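Local structure of purine nucleoside phosphorylase (1XFJ) at residues L39-G44 with A57-W62; G140-A145 with A215-E220. The protein probably acts as a purine nucleoside phosphorylase of the YfiH/LACC1 family, splitting inosine and methylthioadenosine with phosphate and also deaminating adenosine. All blocks are in the same frame, centred on the assembly; numbering follows the deposited sequence.

Contact 1 (L39-G44 with A57-W62); sequences LNVGRG and ARIARW
L39 and V41 meet I59 through aliphatic carbons alone, and the flat groups stand around this apolar contact rather than in it. Nearest in sequence is the amide of N40, which closes an Asx turn: G42 N donates to N40 OD1 over 3.0 Å, approaching one face of the amide from 60° out of the carbonyl plane. The same oxygen also accepts from R252 N, and ND2 at the other corner of the amide reaches D47 and S45, so the group is gripped at both ends. On the helix, the indole of W62 packs edge-to-face with F25 and makes a cation-pi contact with K21; F25 also touches I59.

L39 and V41, on either side of N40 in sequence, come to helix 49-62 from the loop that precedes it. I59 reaches out to them because its chain runs extended to CD1 (chi2 175°). L39 slants across its end, CD2 lying 4.0 Å from I59 CD1 and 4.1 Å from I59 CG1. N55, a turn back on the same helix, donates from ND2 to the carbonyl of N40, while L254 of strand 253-259 touches both V41 and I59. V41 crosses the isoleucine at about a right angle, and its CG1 presses against I59 CD1 at 3.4 Å, tighter than usual carbon-carbon contact.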
loop_
_atom_site.group_PDB
_atom_site.type_symbol
_atom_site.label_atom_id
_atom_site.label_comp_id
_atom_site.label_asym_id
_atom_site.label_seq_id
_atom_site.Cartn_x
_atom_site.Cartn_y
_atom_site.Cartn_z
ATOM N N LEU A 39 4.458 -15.461 -3.390
ATOM C CA LEU A 39 4.706 -14.094 -3.856
ATOM C C LEU A 39 5.236 -12.995 -2.943
ATOM O O LEU A 39 4.599 -11.952 -2.773
ATOM C CB LEU A 39 3.451 -13.589 -4.569
ATOM C CG LEU A 39 3.679 -12.611 -5.724
ATOM C CD1 LEU A 39 4.460 -13.298 -6.839
ATOM C CD2 LEU A 39 2.332 -12.130 -6.244
ATOM N N ASN A 40 6.433 -13.205 -2.410
ATOM C CA ASN A 40 7.071 -12.226 -1.538
ATOM C C ASN A 40 7.939 -11.268 -2.353
ATOM O O ASN A 40 8.873 -11.694 -3.037
ATOM C CB ASN A 40 7.925 -12.950 -0.494
ATOM C CG ASN A 40 8.803 -12.007 0.295
ATOM O OD1 ASN A 40 8.385 -10.903 0.651
ATOM N ND2 ASN A 40 10.026 -12.442 0.590
ATOM N N VAL A 41 7.641 -9.973 -2.270
ATOM C CA VAL A 41 8.395 -8.973 -3.023
ATOM C C VAL A 41 9.360 -8.156 -2.161
ATOM O O VAL A 41 9.995 -7.217 -2.649
ATOM C CB VAL A 41 7.445 -7.989 -3.754
ATOM C CG1 VAL A 41 6.566 -8.747 -4.741
ATOM C CG2 VAL A 41 6.591 -7.234 -2.745
ATOM N N GLY A 42 9.485 -8.529 -0.889
ATOM C CA GLY A 42 10.363 -7.811 0.023
ATOM C C GLY A 42 11.861 -7.973 -0.169
ATOM O O GLY A 42 12.456 -8.958 0.275
ATOM N N ARG A 43 12.484 -6.998 -0.826
ATOM C CA ARG A 43 13.925 -7.044 -1.050
ATOM C C ARG A 43 14.692 -6.884 0.265
ATOM O O ARG A 43 15.861 -7.267 0.368
ATOM C CB ARG A 43 14.337 -5.941 -2.029
ATOM C CG ARG A 43 14.124 -6.303 -3.487
ATOM C CD ARG A 43 14.459 -5.134 -4.392
ATOM N NE ARG A 43 14.556 -5.533 -5.793
ATOM C CZ ARG A 43 14.771 -4.685 -6.793
ATOM N NH1 ARG A 43 14.903 -3.389 -6.544
ATOM N NH2 ARG A 43 14.871 -5.134 -8.038
ATOM N N GLY A 44 14.023 -6.329 1.270
ATOM C CA GLY A 44 14.665 -6.126 2.558
ATOM C C GLY A 44 14.376 -7.250 3.533
ATOM O O GLY A 44 14.780 -7.188 4.697
ATOM N N ALA A 57 9.512 -10.062 -10.843
ATOM C CA ALA A 57 9.451 -10.196 -12.294
ATOM C C ALA A 57 8.073 -10.685 -12.731
ATOM O O ALA A 57 7.535 -10.240 -13.747
ATOM C CB ALA A 57 10.528 -11.157 -12.773
ATOM N N ARG A 58 7.496 -11.601 -11.961
ATOM C CA ARG A 58 6.177 -12.125 -12.292
ATOM C C ARG A 58 5.142 -11.015 -12.261
ATOM O O ARG A 58 4.269 -10.937 -13.131
ATOM C CB ARG A 58 5.785 -13.228 -11.312
ATOM C CG ARG A 58 6.704 -14.424 -11.404
ATOM C CD ARG A 58 6.202 -15.625 -10.632
ATOM N NE ARG A 58 6.990 -16.793 -11.017
ATOM C CZ ARG A 58 6.611 -18.056 -10.857
ATOM N NH1 ARG A 58 5.441 -18.346 -10.304
ATOM N NH2 ARG A 58 7.400 -19.030 -11.280
ATOM N N ILE A 59 5.243 -10.157 -11.254
ATOM C CA ILE A 59 4.315 -9.045 -11.114
ATOM C C ILE A 59 4.514 -8.062 -12.261
ATOM O O ILE A 59 3.544 -7.580 -12.849
ATOM C CB ILE A 59 4.511 -8.339 -9.757
ATOM C CG1 ILE A 59 3.983 -9.240 -8.638
ATOM C CG2 ILE A 59 3.792 -6.994 -9.748
ATOM C CD1 ILE A 59 4.229 -8.708 -7.241
ATOM N N ALA A 60 5.770 -7.772 -12.583
ATOM C CA ALA A 60 6.075 -6.856 -13.673
ATOM C C ALA A 60 5.491 -7.409 -14.971
ATOM O O ALA A 60 4.953 -6.661 -15.786
ATOM C CB ALA A 60 7.587 -6.684 -13.808
ATOM N N ARG A 61 5.590 -8.722 -15.156
ATOM C CA ARG A 61 5.064 -9.359 -16.360
ATOM C C ARG A 61 3.537 -9.288 -16.426
ATOM O O ARG A 61 2.957 -9.216 -17.513
ATOM C CB ARG A 61 5.517 -10.820 -16.431
ATOM C CG ARG A 61 5.207 -11.483 -17.760
ATOM C CD ARG A 61 5.997 -10.830 -18.884
ATOM N NE ARG A 61 5.626 -11.346 -20.199
ATOM C CZ ARG A 61 4.442 -11.153 -20.772
ATOM N NH1 ARG A 61 3.506 -10.451 -20.146
ATOM N NH2 ARG A 61 4.192 -11.664 -21.972
ATOM N N TRP A 62 2.888 -9.317 -15.266
ATOM C CA TRP A 62 1.429 -9.234 -15.206
ATOM C C TRP A 62 1.004 -7.896 -15.807
ATOM O O TRP A 62 -0.026 -7.798 -16.479
ATOM C CB TRP A 62 0.949 -9.310 -13.754
ATOM C CG TRP A 62 -0.550 -9.264 -13.599
ATOM C CD1 TRP A 62 -1.416 -10.319 -13.665
ATOM C CD2 TRP A 62 -1.353 -8.102 -13.354
ATOM N NE1 TRP A 62 -2.708 -9.887 -13.473
ATOM C CE2 TRP A 62 -2.698 -8.531 -13.281
ATOM C CE3 TRP A 62 -1.067 -6.742 -13.192
ATOM C CZ2 TRP A 62 -3.756 -7.646 -13.050
ATOM C CZ3 TRP A 62 -2.122 -5.859 -12.963
ATOM C CH2 TRP A 62 -3.450 -6.319 -12.895
#

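Contact 2 (G140-A145 with A215-E220); sequences GVVQSA and ATAGVE
A217 is the residue that V142 and Q143 both touch, and it sits where helix 206-216 runs out against the first turn of helix 141-151. The apolar part is small: V142 CG1 faces A217 CB at 4.4 Å, a loose methyl-to-methyl approach. Alongside it, Q143 folds its side chain over the alanine. CG leaves anti to the backbone N (chi1 -178°), and the bend at chi2 (65°) turns the end of the chain so that Q143 CD comes to 3.9 Å from A217 CB. The flat amide thus rests against the methyl by van der Waals contact, and no hydrogen bond crosses between the segments. The small alanine lets the backbones come close, with Q143 CA and A217 CA 5.3 Å apart.

Backbone bonds shape both partners. G218, with positive phi (90°), ends helix 206-216 in a Schellman motif, one of whose bonds runs from G218 N to A215 O at 3.1 Å. In the partner segment, G140 also has positive phi and is the N-cap of helix 141-151; its carbonyl O receives S144 N at 2.9 Å, opening the first turn. Among the polar side chains, T216 OG1 turns back to D212 O on its own helix, and S144 OG binds T79 O.

V142 lies on R213 and L214, while A217 and V219 both pack on V146, so the two helices are joined just before the chain enters strand 221-224, an outermost strand of the six-stranded sheet.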
loop_
_atom_site.group_PDB
_atom_site.type_symbol
_atom_site.label_atom_id
_atom_site.label_comp_id
_atom_site.label_asym_id
_atom_site.label_seq_id
_atom_site.Cartn_x
_atom_site.Cartn_y
_atom_site.Cartn_z
ATOM N N GLY A 140 0.898 12.271 7.324
ATOM C CA GLY A 140 0.491 12.902 6.077
ATOM C C GLY A 140 0.985 12.337 4.752
ATOM O O GLY A 140 1.078 13.077 3.764
ATOM N N VAL A 141 1.284 11.044 4.699
ATOM C CA VAL A 141 1.759 10.462 3.447
ATOM C C VAL A 141 0.711 10.557 2.337
ATOM O O VAL A 141 1.058 10.691 1.164
ATOM C CB VAL A 141 2.181 8.979 3.611
ATOM C CG1 VAL A 141 0.973 8.099 3.893
ATOM C CG2 VAL A 141 2.912 8.514 2.356
ATOM N N VAL A 142 -0.568 10.489 2.698
ATOM C CA VAL A 142 -1.622 10.583 1.689
ATOM C C VAL A 142 -1.634 11.977 1.063
ATOM O O VAL A 142 -1.619 12.115 -0.158
ATOM C CB VAL A 142 -3.018 10.281 2.282
ATOM C CG1 VAL A 142 -4.094 10.487 1.213
ATOM C CG2 VAL A 142 -3.067 8.851 2.793
ATOM N N GLN A 143 -1.652 13.011 1.899
ATOM C CA GLN A 143 -1.655 14.376 1.389
ATOM C C GLN A 143 -0.381 14.623 0.582
ATOM O O GLN A 143 -0.405 15.328 -0.425
ATOM C CB GLN A 143 -1.741 15.378 2.545
ATOM C CG GLN A 143 -1.802 16.848 2.123
ATOM C CD GLN A 143 -3.073 17.206 1.359
ATOM O OE1 GLN A 143 -3.063 17.347 0.130
ATOM N NE2 GLN A 143 -4.176 17.350 2.085
ATOM N N SER A 144 0.728 14.032 1.021
ATOM C CA SER A 144 2.000 14.206 0.325
ATOM C C SER A 144 1.955 13.630 -1.087
ATOM O O SER A 144 2.420 14.260 -2.043
ATOM C CB SER A 144 3.134 13.542 1.104
ATOM O OG SER A 144 4.355 13.660 0.390
ATOM N N ALA A 145 1.392 12.431 -1.211
ATOM C CA ALA A 145 1.282 11.773 -2.506
ATOM C C ALA A 145 0.389 12.602 -3.424
ATOM O O ALA A 145 0.685 12.766 -4.609
ATOM C CB ALA A 145 0.711 10.372 -2.336
ATOM N N ALA A 215 -10.017 11.869 1.917
ATOM C CA ALA A 215 -11.086 12.859 1.882
ATOM C C ALA A 215 -10.562 14.241 2.243
ATOM O O ALA A 215 -10.922 15.236 1.612
ATOM C CB ALA A 215 -12.195 12.461 2.843
ATOM N N THR A 216 -9.714 14.301 3.263
ATOM C CA THR A 216 -9.153 15.574 3.699
ATOM C C THR A 216 -8.207 16.142 2.644
ATOM O O THR A 216 -8.010 17.359 2.566
ATOM C CB THR A 216 -8.413 15.419 5.045
ATOM O OG1 THR A 216 -9.331 14.934 6.033
ATOM C CG2 THR A 216 -7.855 16.760 5.510
ATOM N N ALA A 217 -7.640 15.261 1.821
ATOM C CA ALA A 217 -6.722 15.676 0.764
ATOM C C ALA A 217 -7.468 16.075 -0.513
ATOM O O ALA A 217 -6.852 16.363 -1.538
ATOM C CB ALA A 217 -5.735 14.551 0.455
ATOM N N GLY A 218 -8.796 16.082 -0.449
ATOM C CA GLY A 218 -9.585 16.458 -1.609
ATOM C C GLY A 218 -9.972 15.324 -2.542
ATOM O O GLY A 218 -10.560 15.562 -3.598
ATOM N N VAL A 219 -9.650 14.092 -2.164
ATOM C CA VAL A 219 -9.981 12.927 -2.986
ATOM C C VAL A 219 -11.421 12.523 -2.696
ATOM O O VAL A 219 -11.719 11.942 -1.649
ATOM C CB VAL A 219 -9.026 11.751 -2.685
ATOM C CG1 VAL A 219 -9.366 10.555 -3.565
ATOM C CG2 VAL A 219 -7.587 12.190 -2.921
ATOM N N GLU A 220 -12.305 12.827 -3.642
ATOM C CA GLU A 220 -13.732 12.567 -3.498
ATOM C C GLU A 220 -14.219 11.179 -3.905
ATOM O O GLU A 220 -15.289 10.748 -3.477
ATOM C CB GLU A 220 -14.512 13.635 -4.267
ATOM C CG GLU A 220 -14.167 15.059 -3.838
ATOM C CD GLU A 220 -14.962 16.114 -4.582
ATOM O OE1 GLU A 220 -16.209 16.067 -4.522
ATOM O OE2 GLU A 220 -14.342 16.993 -5.220
#

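How the contacts relate
Contact 1 and contact 2 lie on opposite sides of the chain's centre, with their own centres 27 Å apart and their nearest atoms about 17 Å apart, so neither touches the other. They follow in series along the chain. Contact 1 is local, fastening a loop to the helix that comes after it, beside strands 20-25 and 253-259 of the five-stranded sheet. Contact 2 spans a far longer stretch of sequence and joins two helices associated with the six-stranded sheet: helix 141-151 comes after strand 126-132 and the short helix 134-139, and helix 206-216 leads into strand 221-224.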